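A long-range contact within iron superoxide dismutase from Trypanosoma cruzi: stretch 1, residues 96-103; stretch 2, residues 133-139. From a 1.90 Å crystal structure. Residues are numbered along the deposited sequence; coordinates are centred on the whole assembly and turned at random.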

# COMPACT_ATOMS: atom_id res chain seq x y z
N ASP A 96 -19.98 6.33 -26.65
CA ASP A 96 -20.81 5.25 -27.19
C ASP A 96 -20.49 3.92 -26.51
O ASP A 96 -21.40 3.18 -26.13
N GLU A 97 -19.20 3.61 -26.40
CA GLU A 97 -18.76 2.32 -25.87
C GLU A 97 -19.03 2.24 -24.37
O GLU A 97 -19.45 1.20 -23.88
N ILE A 98 -18.85 3.35 -23.65
CA ILE A 98 -19.18 3.38 -22.22
C ILE A 98 -20.68 3.16 -21.99
O ILE A 98 -21.08 2.37 -21.14
N ASN A 99 -21.50 3.85 -22.76
CA ASN A 99 -22.96 3.73 -22.65
C ASN A 99 -23.42 2.30 -22.96
O ASN A 99 -24.29 1.77 -22.29
N ALA A 100 -22.82 1.68 -23.98
CA ALA A 100 -23.17 0.32 -24.39
C ALA A 100 -22.81 -0.75 -23.36
O ALA A 100 -23.51 -1.75 -23.23
N SER A 101 -21.71 -0.53 -22.63
CA SER A 101 -21.20 -1.51 -21.68
C SER A 101 -21.74 -1.30 -20.27
O SER A 101 -21.92 -2.28 -19.54
N PHE A 102 -21.98 -0.05 -19.90
CA PHE A 102 -22.35 0.31 -18.52
C PHE A 102 -23.76 0.89 -18.37
O PHE A 102 -24.25 1.04 -17.25
N GLY A 103 -24.40 1.22 -19.49
CA GLY A 103 -25.72 1.82 -19.52
C GLY A 103 -25.62 3.33 -19.68
O GLY A 103 -26.25 3.92 -20.57
N SER A 133 -15.00 -10.06 -26.05
CA SER A 133 -16.42 -9.70 -26.28
C SER A 133 -16.66 -8.31 -26.90
O SER A 133 -17.73 -8.06 -27.46
N GLY A 134 -15.68 -7.41 -26.83
CA GLY A 134 -15.87 -6.01 -27.16
C GLY A 134 -16.38 -5.15 -26.01
O GLY A 134 -16.45 -3.93 -26.15
N LYS A 135 -16.71 -5.75 -24.87
CA LYS A 135 -17.37 -5.02 -23.77
C LYS A 135 -16.32 -4.32 -22.90
O LYS A 135 -15.24 -4.86 -22.64
N LEU A 136 -16.64 -3.10 -22.48
CA LEU A 136 -15.81 -2.37 -21.52
C LEU A 136 -16.09 -2.89 -20.11
O LEU A 136 -17.22 -3.30 -19.81
N LYS A 137 -15.06 -2.91 -19.27
CA LYS A 137 -15.17 -3.37 -17.89
C LYS A 137 -14.29 -2.54 -16.95
O LYS A 137 -13.21 -2.08 -17.33
N VAL A 138 -14.77 -2.36 -15.72
CA VAL A 138 -13.97 -1.80 -14.65
C VAL A 138 -13.27 -2.98 -14.01
O VAL A 138 -13.88 -4.04 -13.80
N TYR A 139 -12.00 -2.78 -13.69
CA TYR A 139 -11.09 -3.85 -13.34
C TYR A 139 -10.07 -3.27 -12.36
O TYR A 139 -9.67 -2.13 -12.52

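Side-chain packing between the end of a helix (96-102) and a strand that runs through 139 in iron superoxide dismutase from T. cruzi. The two axes approach to 7.2 Å with 76° between their N-to-C directions, so the strand passes steeply across the helix and the contact centres on one crossing point, where S101 and L136 have their CA atoms 5.5 Å apart. The two stretches bury 377 Å² in all, both sides summed.

L136 gives the largest share. Its CA-to-CB bond points toward the helix, and with chi1 m (-90°) and chi2 p (41°) the side chain reaches residues on successive turns. CD2 of L136 lies 3.9 Å from CG1 of I98 and 3.8 Å from the I98 backbone N; CB of L136 lies 3.7 Å from CE2 of F102, and CD1 of L136 comes within 3.7 Å of OE1 of E97. I98 (m, t) has its own CA-to-CB bond pointing away from the strand, yet CG1 still meets the leucine.

The main polar link sits at the crossing. The CA-to-CB bond of S101 (chi1 m) points toward the strand, and OG of S101 accepts a hydrogen bond from the backbone N of L136 at 2.7 Å, with an N-H...O angle of 156°. A strand amide is thereby satisfied by a helix side chain, while the backbone N of S101 donates to O of E97 at 3.1 Å within the helix. OG of S101 also packs 3.6 Å from CG of K135.

The amide before it is satisfied locally: N of K135 donates to OG of S133 (chi1 p) at 3.1 Å and 158°, within the same stretch. The CA-to-CB bond of K135 points sideways, with chi1 off the wells at -122°, but the end of the side chain comes nearer the helix, and NZ of K135 gives a weak hydrogen bond to O of A100 at 3.3 Å. That carbonyl belongs to the last turn of the helix. The lysine is exposed and also touches a crystal neighbour.

The CA-to-CB bond of E97 (m, t, chi3 30°) points toward the strand, but the side chain makes no direct hydrogen bond to it: OE1 of E97 stays 4.3 Å from O of G134. Two acceptors cannot bond each other, and water 1 resolves the mismatch by donating to both, its O 2.5 Å from OE1 of E97 and 2.6 Å from O of G134. Both carboxylate oxygens have further partners elsewhere in the structure.

The CA-to-CB bond of F102 (m, chi2 -76°) points sideways, but the ring end comes nearer the strand. CZ of F102 lies 3.8 Å from CA of K137 and 3.9 Å from N of V138, the latter at the ring edge, and CE1 of F102 meets CG2 of V138 (chi1 t) at 4.0 Å. The CA-to-CB bond of K137 (m, t, t, t) points away, and its NZ is bonded elsewhere in the structure. G103 then leaves the helix with positive phi, N of G103 still held by O of N99 at 2.9 Å.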

# COMPACT_ATOMS: atom_id res chain seq x y z
CB ASP A 96 -20.58 5.07 -28.70
CG ASP A 96 -21.13 6.21 -29.55
OD1 ASP A 96 -21.94 7.03 -29.06
OD2 ASP A 96 -20.78 6.36 -30.74
CB GLU A 97 -17.27 2.07 -26.22
CG GLU A 97 -17.04 1.96 -27.74
CD GLU A 97 -15.89 1.06 -28.16
OE1 GLU A 97 -15.55 0.09 -27.45
OE2 GLU A 97 -15.32 1.32 -29.23
CB ILE A 98 -18.67 4.68 -21.56
CG1 ILE A 98 -17.16 4.59 -21.36
CG2 ILE A 98 -19.37 4.93 -20.20
CD1 ILE A 98 -16.51 5.85 -20.86
CB ASN A 99 -23.65 4.73 -23.59
CG ASN A 99 -23.48 6.18 -23.16
OD1 ASN A 99 -23.18 6.47 -21.99
ND2 ASN A 99 -23.63 7.10 -24.11
CB ALA A 100 -22.52 -0.01 -25.72
CB SER A 101 -19.67 -1.47 -21.64
OG SER A 101 -19.10 -2.09 -22.78
CB PHE A 102 -21.35 1.31 -17.93
CG PHE A 102 -19.95 0.78 -17.83
CD1 PHE A 102 -19.60 -0.11 -16.83
CD2 PHE A 102 -18.97 1.16 -18.73
CE1 PHE A 102 -18.30 -0.61 -16.73
CE2 PHE A 102 -17.68 0.67 -18.64
CZ PHE A 102 -17.35 -0.22 -17.64
CB SER A 133 -17.16 -9.77 -24.95
OG SER A 133 -16.75 -8.71 -24.08
CB LYS A 135 -18.21 -5.97 -22.90
CG LYS A 135 -19.70 -5.61 -22.80
CD LYS A 135 -20.45 -5.94 -24.09
CE LYS A 135 -21.96 -6.05 -23.88
NZ LYS A 135 -22.65 -4.76 -24.13
CB LEU A 136 -16.07 -0.87 -21.61
CG LEU A 136 -15.17 -0.10 -22.59
CD1 LEU A 136 -14.95 -0.84 -23.90
CD2 LEU A 136 -15.73 1.29 -22.85
CB LYS A 137 -14.74 -4.84 -17.78
CG LYS A 137 -15.66 -5.82 -18.49
CD LYS A 137 -15.06 -7.22 -18.41
CE LYS A 137 -15.92 -8.25 -19.13
NZ LYS A 137 -15.23 -9.56 -19.09
CB VAL A 138 -14.83 -1.05 -13.61
CG1 VAL A 138 -14.03 -0.79 -12.31
CG2 VAL A 138 -15.35 0.24 -14.18
CB TYR A 139 -10.40 -4.31 -14.62
CG TYR A 139 -9.40 -5.43 -14.48
CD1 TYR A 139 -9.79 -6.69 -14.05
CD2 TYR A 139 -8.06 -5.22 -14.80
CE1 TYR A 139 -8.87 -7.72 -13.94
CE2 TYR A 139 -7.15 -6.24 -14.69
CZ TYR A 139 -7.56 -7.48 -14.26
OH TYR A 139 -6.65 -8.50 -14.15
O HOH W 1 -17.18 -1.39 -26.31